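Long-range contacts in lyase/mutase (Burkholderia cenocepacia, PDB 4LSB), which belongs to the phosphoenolpyruvate phosphomutase family of TIM-barrel enzymes and holds a magnesium ion: residues Q15-H26 against L155-A163; G101-R112 against E143-A152. All coordinates share one frame; numbering follows the deposited sequence.

Interaction 1 of 2, residues Q15-H26 against L155-A163; sequences QARHAEAFRALH and LPFPFTLTA
A19 lies nearest P158 (CA to CA 5.7 Å) and A16 nearest F157, while R23 faces T160 less closely, which sets one side of helix 15-25 on the loop leading into strand 160-163. No direct hydrogen bond joins the two segments. F157 holds CG between its backbone N and carbonyl carbon (chi1 50°), and its ring lies against the first turn, where Q15 CG makes a CH-pi contact over one face, 4.1 Å from the centroid, with the amide plane inclined 31° to the ring. Q15 NE2 donates to A115 O, so the same amide also reaches helix 104-116. A19 CB packs 3.6 Å from F157 CD1 and touches P158 CD. In this TIM-barrel family the strand belongs to the barrel wall, and helix 14-25 precedes the first strand, so the contact covers the N-terminal end of strand 160-164. There one water is hydrogen-bonded to A19 O, P158 O (2.7 Å) and T160 OG1. T160 CB sits 3.7 Å from F22 CE2, and its CG2 lies over one face of the H26 imidazole. H26 ND1 donates to F22 O at 2.8 Å, fixing that ring beside the threonine, and H26 NE2 is hydrogen-bonded to R238 NH1.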
# COMPACT_ATOMS: atom_id res chain seq x y z
N GLN B 15 6.71 -4.64 -24.65
CA GLN B 15 7.95 -4.47 -23.92
C GLN B 15 8.98 -3.73 -24.75
O GLN B 15 9.67 -2.84 -24.24
CB GLN B 15 8.55 -5.79 -23.49
CG GLN B 15 9.72 -5.58 -22.55
CD GLN B 15 10.13 -6.83 -21.85
OE1 GLN B 15 9.84 -7.94 -22.30
NE2 GLN B 15 10.79 -6.68 -20.73
N ALA B 16 9.09 -4.09 -26.03
CA ALA B 16 10.04 -3.43 -26.90
C ALA B 16 9.68 -1.95 -27.10
O ALA B 16 10.57 -1.10 -27.14
CB ALA B 16 10.14 -4.14 -28.23
N ARG B 17 8.39 -1.65 -27.18
CA ARG B 17 7.91 -0.26 -27.32
C ARG B 17 8.29 0.51 -26.05
O ARG B 17 8.84 1.57 -26.15
CB ARG B 17 6.40 -0.16 -27.55
N HIS B 18 8.00 -0.06 -24.88
CA HIS B 18 8.36 0.60 -23.63
C HIS B 18 9.84 0.77 -23.48
O HIS B 18 10.29 1.79 -22.94
CB HIS B 18 7.84 -0.18 -22.44
CG HIS B 18 6.37 -0.09 -22.29
ND1 HIS B 18 5.67 -0.90 -21.45
CD2 HIS B 18 5.48 0.76 -22.84
CE1 HIS B 18 4.40 -0.57 -21.47
NE2 HIS B 18 4.25 0.44 -22.31
N ALA B 19 10.61 -0.17 -24.02
CA ALA B 19 12.07 -0.12 -23.88
C ALA B 19 12.63 1.05 -24.64
O ALA B 19 13.52 1.80 -24.17
CB ALA B 19 12.72 -1.43 -24.35
N GLU B 20 12.09 1.24 -25.82
CA GLU B 20 12.53 2.36 -26.64
C GLU B 20 12.06 3.69 -26.09
O GLU B 20 12.82 4.67 -26.11
CB GLU B 20 12.03 2.24 -28.09
CG GLU B 20 12.51 3.41 -28.96
CD GLU B 20 14.03 3.63 -28.99
OE1 GLU B 20 14.82 2.65 -28.99
OE2 GLU B 20 14.44 4.82 -29.02
N ALA B 21 10.82 3.75 -25.65
CA ALA B 21 10.32 4.97 -25.03
C ALA B 21 11.19 5.35 -23.80
O ALA B 21 11.55 6.53 -23.57
CB ALA B 21 8.86 4.81 -24.67
N PHE B 22 11.56 4.34 -23.02
CA PHE B 22 12.34 4.57 -21.81
C PHE B 22 13.73 5.09 -22.15
O PHE B 22 14.20 6.05 -21.53
CB PHE B 22 12.44 3.32 -20.98
CG PHE B 22 13.02 3.55 -19.62
CD1 PHE B 22 12.46 4.49 -18.76
CD2 PHE B 22 14.10 2.85 -19.19
CE1 PHE B 22 12.99 4.70 -17.47
CE2 PHE B 22 14.63 3.04 -17.91
CZ PHE B 22 14.07 3.97 -17.06
N ARG B 23 14.40 4.45 -23.11
CA ARG B 23 15.74 4.88 -23.50
C ARG B 23 15.69 6.36 -24.00
O ARG B 23 16.54 7.15 -23.64
CB ARG B 23 16.34 3.96 -24.59
CG ARG B 23 17.78 4.29 -25.01
CD ARG B 23 18.10 3.85 -26.46
NE ARG B 23 17.28 4.61 -27.41
CZ ARG B 23 17.53 5.86 -27.87
NH1 ARG B 23 18.64 6.52 -27.52
NH2 ARG B 23 16.67 6.44 -28.69
N ALA B 24 14.66 6.67 -24.80
CA ALA B 24 14.44 8.01 -25.36
C ALA B 24 14.23 9.11 -24.30
O ALA B 24 14.62 10.26 -24.54
CB ALA B 24 13.27 8.00 -26.33
N LEU B 25 13.60 8.77 -23.17
CA LEU B 25 13.46 9.72 -22.05
C LEU B 25 14.79 10.22 -21.64
O LEU B 25 14.89 11.38 -21.24
CB LEU B 25 12.78 9.12 -20.80
CG LEU B 25 11.35 8.73 -21.00
CD1 LEU B 25 10.73 7.96 -19.87
CD2 LEU B 25 10.54 10.00 -21.33
N HIS B 26 15.83 9.39 -21.78
CA HIS B 26 17.15 9.77 -21.29
C HIS B 26 17.96 10.66 -22.24
O HIS B 26 19.03 11.11 -21.85
CB HIS B 26 18.01 8.55 -20.95
CG HIS B 26 17.46 7.74 -19.82
ND1 HIS B 26 16.42 6.87 -19.99
CD2 HIS B 26 17.83 7.66 -18.52
CE1 HIS B 26 16.15 6.29 -18.84
NE2 HIS B 26 16.98 6.76 -17.93
N LEU B 155 19.52 -8.91 -24.85
CA LEU B 155 18.09 -8.89 -24.93
C LEU B 155 17.71 -8.29 -26.27
O LEU B 155 18.50 -7.53 -26.84
CB LEU B 155 17.49 -8.01 -23.82
CG LEU B 155 17.72 -8.49 -22.37
CD1 LEU B 155 17.32 -7.42 -21.39
CD2 LEU B 155 17.00 -9.80 -22.07
N PRO B 156 16.50 -8.59 -26.74
CA PRO B 156 16.09 -8.12 -28.09
C PRO B 156 15.46 -6.70 -28.11
O PRO B 156 14.75 -6.33 -29.06
CB PRO B 156 15.06 -9.16 -28.52
CG PRO B 156 14.44 -9.61 -27.25
CD PRO B 156 15.55 -9.58 -26.21
N PHE B 157 15.73 -5.93 -27.08
CA PHE B 157 15.28 -4.53 -26.97
C PHE B 157 16.29 -3.84 -26.09
O PHE B 157 17.08 -4.51 -25.43
CB PHE B 157 13.89 -4.44 -26.35
CG PHE B 157 13.74 -5.20 -25.08
CD1 PHE B 157 14.19 -4.69 -23.87
CD2 PHE B 157 13.16 -6.45 -25.10
CE1 PHE B 157 14.06 -5.41 -22.70
CE2 PHE B 157 13.02 -7.17 -23.94
CZ PHE B 157 13.48 -6.66 -22.74
N PRO B 158 16.30 -2.49 -26.11
CA PRO B 158 17.31 -1.81 -25.33
C PRO B 158 16.97 -1.82 -23.83
O PRO B 158 15.93 -1.30 -23.41
CB PRO B 158 17.30 -0.38 -25.88
CG PRO B 158 16.09 -0.25 -26.73
CD PRO B 158 15.59 -1.63 -27.06
N PHE B 159 17.82 -2.43 -23.04
CA PHE B 159 17.61 -2.49 -21.59
C PHE B 159 18.48 -1.42 -20.97
O PHE B 159 19.69 -1.35 -21.26
CB PHE B 159 17.95 -3.87 -21.05
CG PHE B 159 17.72 -4.04 -19.55
CD1 PHE B 159 18.66 -3.60 -18.63
CD2 PHE B 159 16.58 -4.67 -19.09
CE1 PHE B 159 18.44 -3.77 -17.29
CE2 PHE B 159 16.35 -4.82 -17.76
CZ PHE B 159 17.30 -4.37 -16.84
N THR B 160 17.86 -0.52 -20.21
CA THR B 160 18.58 0.61 -19.63
C THR B 160 19.11 0.24 -18.26
O THR B 160 18.34 0.14 -17.29
CB THR B 160 17.71 1.86 -19.51
OG1 THR B 160 17.31 2.25 -20.82
CG2 THR B 160 18.48 2.99 -18.83
N LEU B 161 20.43 -0.05 -18.23
CA LEU B 161 21.12 -0.46 -17.02
C LEU B 161 21.63 0.73 -16.21
O LEU B 161 22.43 1.52 -16.69
CB LEU B 161 22.27 -1.43 -17.26
CG LEU B 161 23.02 -1.88 -15.98
CD1 LEU B 161 22.24 -2.86 -15.13
CD2 LEU B 161 24.38 -2.49 -16.29
N THR B 162 21.15 0.82 -14.97
CA THR B 162 21.65 1.81 -14.02
C THR B 162 22.67 1.13 -13.10
O THR B 162 22.36 0.14 -12.45
CB THR B 162 20.51 2.44 -13.20
OG1 THR B 162 19.57 3.07 -14.05
CG2 THR B 162 21.06 3.49 -12.25
N ALA B 163 23.90 1.65 -13.06
CA ALA B 163 24.91 1.18 -12.17
C ALA B 163 24.95 2.13 -10.97
O ALA B 163 25.04 3.36 -11.15
CB ALA B 163 26.27 1.16 -12.87
O HOH W 1 15.11 0.80 -21.97

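Interaction 2 of 2, residues G101-R112 against E143-A152; sequences GDAPGTVAETIR and ERIAAAVDAA
R144 sets CG anti to its carbonyl carbon (chi1 -76°) and bends at chi3 (52°), which carries its guanidinium to the turn before helix 104-112; V107, with CG1 anti to the backbone N, directs that methyl at A148 and CG2 at the arginine. R144 NH1 donates to two successive carbonyls, both near the guanidinium plane. R144 NH1 meets G101 O at 2.9 Å in the carbonyl plane, on a lone pair, but comes to D102 O (3.0 Å) from above the carbonyl plane. V107 CG2 covers one face of the guanidinium, 3.5 Å from R144 NH1. NH2 serves N98 O and E125 O, and Y136 adds a cation-pi contact, so carbonyl oxygens and an aromatic ring share this buried charge. Helices 104-116 and 138-153 are neighbours in the outer layer of the TIM barrel, joined through strand 121-125; their segments run at 32° with axes 7.8 Å apart. Small residues permit this closeness: A147 CB meets P104 O at 3.4 Å, A108 CB rests against A147 O, and the CA atoms of A108 and A148 approach to 4.7 Å. Further along, I111 divides its branches, CG1 touching A148 CB and CG2 touching A151 CB, both at 3.8 Å. At the solvent-facing margin R112 NH1 comes only loosely to A151 CB, its guanidinium gripping E109 OE1 side-on through NE and NH2.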
# COMPACT_ATOMS: atom_id res chain seq x y z
N GLY B 101 23.20 -11.43 -5.09
CA GLY B 101 24.33 -12.30 -4.99
C GLY B 101 25.59 -11.52 -5.34
O GLY B 101 25.54 -10.43 -5.93
N ASP B 102 26.71 -12.08 -4.94
CA ASP B 102 28.02 -11.49 -5.21
C ASP B 102 28.55 -11.75 -6.61
O ASP B 102 29.23 -10.90 -7.15
CB ASP B 102 29.06 -12.03 -4.23
CG ASP B 102 28.70 -11.74 -2.78
OD1 ASP B 102 28.01 -10.75 -2.50
OD2 ASP B 102 29.12 -12.54 -1.93
N ALA B 103 28.30 -12.94 -7.15
CA ALA B 103 28.96 -13.37 -8.37
C ALA B 103 28.37 -12.67 -9.59
O ALA B 103 27.15 -12.50 -9.68
CB ALA B 103 28.87 -14.88 -8.54
N PRO B 104 29.23 -12.31 -10.55
CA PRO B 104 28.80 -11.72 -11.81
C PRO B 104 27.72 -12.53 -12.50
O PRO B 104 26.82 -11.96 -13.08
CB PRO B 104 30.07 -11.69 -12.64
CG PRO B 104 31.15 -11.52 -11.64
CD PRO B 104 30.70 -12.29 -10.43
N GLY B 105 27.83 -13.86 -12.48
CA GLY B 105 26.83 -14.69 -13.13
C GLY B 105 25.47 -14.57 -12.47
O GLY B 105 24.42 -14.71 -13.12
N THR B 106 25.47 -14.29 -11.18
CA THR B 106 24.24 -14.12 -10.50
C THR B 106 23.57 -12.80 -10.94
O THR B 106 22.37 -12.76 -11.21
CB THR B 106 24.45 -14.08 -8.98
OG1 THR B 106 25.08 -15.31 -8.57
CG2 THR B 106 23.11 -13.94 -8.32
N VAL B 107 24.36 -11.75 -10.92
CA VAL B 107 23.95 -10.45 -11.44
C VAL B 107 23.37 -10.59 -12.86
O VAL B 107 22.24 -10.13 -13.16
CB VAL B 107 25.15 -9.50 -11.41
CG1 VAL B 107 24.82 -8.19 -12.17
CG2 VAL B 107 25.56 -9.23 -9.97
N ALA B 108 24.12 -11.27 -13.73
CA ALA B 108 23.65 -11.48 -15.10
C ALA B 108 22.30 -12.21 -15.14
O ALA B 108 21.40 -11.79 -15.85
CB ALA B 108 24.66 -12.24 -15.92
N GLU B 109 22.16 -13.28 -14.38
CA GLU B 109 20.89 -14.00 -14.32
C GLU B 109 19.77 -13.09 -13.80
O GLU B 109 18.67 -13.08 -14.33
CB GLU B 109 21.01 -15.23 -13.44
CG GLU B 109 19.73 -16.04 -13.31
CD GLU B 109 19.28 -16.75 -14.59
OE1 GLU B 109 19.97 -16.66 -15.64
OE2 GLU B 109 18.21 -17.41 -14.54
N THR B 110 20.07 -12.31 -12.77
CA THR B 110 19.08 -11.37 -12.26
C THR B 110 18.58 -10.39 -13.34
O THR B 110 17.35 -10.12 -13.47
CB THR B 110 19.65 -10.62 -11.03
OG1 THR B 110 19.80 -11.54 -9.96
CG2 THR B 110 18.70 -9.54 -10.58
N ILE B 111 19.49 -9.86 -14.15
CA ILE B 111 19.08 -9.01 -15.26
C ILE B 111 18.15 -9.75 -16.23
O ILE B 111 17.11 -9.24 -16.64
CB ILE B 111 20.30 -8.46 -16.06
CG1 ILE B 111 21.14 -7.50 -15.22
CG2 ILE B 111 19.83 -7.79 -17.37
CD1 ILE B 111 20.38 -6.27 -14.71
N ARG B 112 18.50 -10.97 -16.60
CA ARG B 112 17.63 -11.74 -17.54
C ARG B 112 16.26 -11.98 -16.96
O ARG B 112 15.27 -11.87 -17.66
CB ARG B 112 18.22 -13.11 -17.86
CG ARG B 112 19.49 -13.10 -18.65
CD ARG B 112 19.77 -14.51 -19.18
NE ARG B 112 20.47 -15.29 -18.15
CZ ARG B 112 21.78 -15.18 -17.90
NH1 ARG B 112 22.53 -14.35 -18.63
NH2 ARG B 112 22.34 -15.90 -16.92
N GLU B 143 33.58 -5.95 -12.79
CA GLU B 143 33.27 -7.25 -13.42
C GLU B 143 31.79 -7.59 -13.32
O GLU B 143 31.15 -8.12 -14.28
CB GLU B 143 34.04 -8.39 -12.75
CG GLU B 143 35.07 -9.05 -13.61
CD GLU B 143 35.58 -10.35 -12.97
OE1 GLU B 143 35.73 -11.35 -13.71
OE2 GLU B 143 35.79 -10.36 -11.73
N ARG B 144 31.24 -7.28 -12.15
CA ARG B 144 29.80 -7.41 -11.91
C ARG B 144 28.97 -6.60 -12.92
O ARG B 144 28.05 -7.12 -13.54
CB ARG B 144 29.43 -7.02 -10.48
CG ARG B 144 29.78 -8.07 -9.43
CD ARG B 144 29.85 -7.42 -8.06
NE ARG B 144 28.64 -6.65 -7.76
CZ ARG B 144 27.50 -7.18 -7.32
NH1 ARG B 144 27.39 -8.51 -7.09
NH2 ARG B 144 26.49 -6.39 -7.06
N ILE B 145 29.26 -5.31 -13.04
CA ILE B 145 28.50 -4.46 -14.00
C ILE B 145 28.72 -4.94 -15.45
O ILE B 145 27.81 -4.96 -16.26
CB ILE B 145 28.89 -2.97 -13.87
CG1 ILE B 145 28.41 -2.44 -12.52
CG2 ILE B 145 28.32 -2.14 -15.02
CD1 ILE B 145 26.92 -2.52 -12.27
N ALA B 146 29.93 -5.39 -15.76
CA ALA B 146 30.20 -5.91 -17.09
C ALA B 146 29.30 -7.13 -17.46
O ALA B 146 28.83 -7.28 -18.59
CB ALA B 146 31.66 -6.30 -17.19
N ALA B 147 29.04 -7.97 -16.48
CA ALA B 147 28.18 -9.13 -16.66
C ALA B 147 26.74 -8.68 -16.82
O ALA B 147 25.98 -9.27 -17.58
CB ALA B 147 28.33 -10.09 -15.46
N ALA B 148 26.36 -7.64 -16.08
CA ALA B 148 24.99 -7.10 -16.18
C ALA B 148 24.79 -6.49 -17.58
O ALA B 148 23.76 -6.68 -18.18
CB ALA B 148 24.68 -6.07 -15.10
N VAL B 149 25.80 -5.79 -18.07
CA VAL B 149 25.74 -5.18 -19.38
C VAL B 149 25.63 -6.23 -20.47
O VAL B 149 24.86 -6.09 -21.43
CB VAL B 149 27.00 -4.30 -19.59
CG1 VAL B 149 27.26 -4.01 -21.08
CG2 VAL B 149 26.86 -3.01 -18.78
N ASP B 150 26.42 -7.30 -20.37
CA ASP B 150 26.35 -8.35 -21.37
C ASP B 150 24.98 -9.01 -21.43
O ASP B 150 24.47 -9.29 -22.52
CB ASP B 150 27.40 -9.44 -21.14
CG ASP B 150 28.80 -8.96 -21.40
OD1 ASP B 150 29.00 -7.98 -22.16
OD2 ASP B 150 29.72 -9.58 -20.82
N ALA B 151 24.38 -9.26 -20.27
CA ALA B 151 23.02 -9.76 -20.24
C ALA B 151 22.07 -8.76 -20.88
O ALA B 151 21.18 -9.13 -21.62
CB ALA B 151 22.59 -10.03 -18.82
N ALA B 152 22.19 -7.49 -20.50
CA ALA B 152 21.34 -6.42 -21.05
C ALA B 152 21.46 -6.37 -22.55
O ALA B 152 20.44 -6.38 -23.24
CB ALA B 152 21.70 -5.07 -20.43

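In the fold
The centres of the two contacts lie about 17 Å apart, and interaction 2 is nested along the chain inside the loop closed by interaction 1. Helix 138-153 leads directly into strand 160-164, so one helix-to-strand connection supplies a partner to each. The two meet on the side of that strand turned away from helix 14-25: L161 CD2 packs 3.6 Å from V149 CG2, and F159 CD1 lies 3.8 Å from A152 CB. Interaction 1 thus brings the N-terminal helix to the start of a barrel strand, and interaction 2 pairs adjacent outer helices, with the R144 side chain about 11 Å from the magnesium ion.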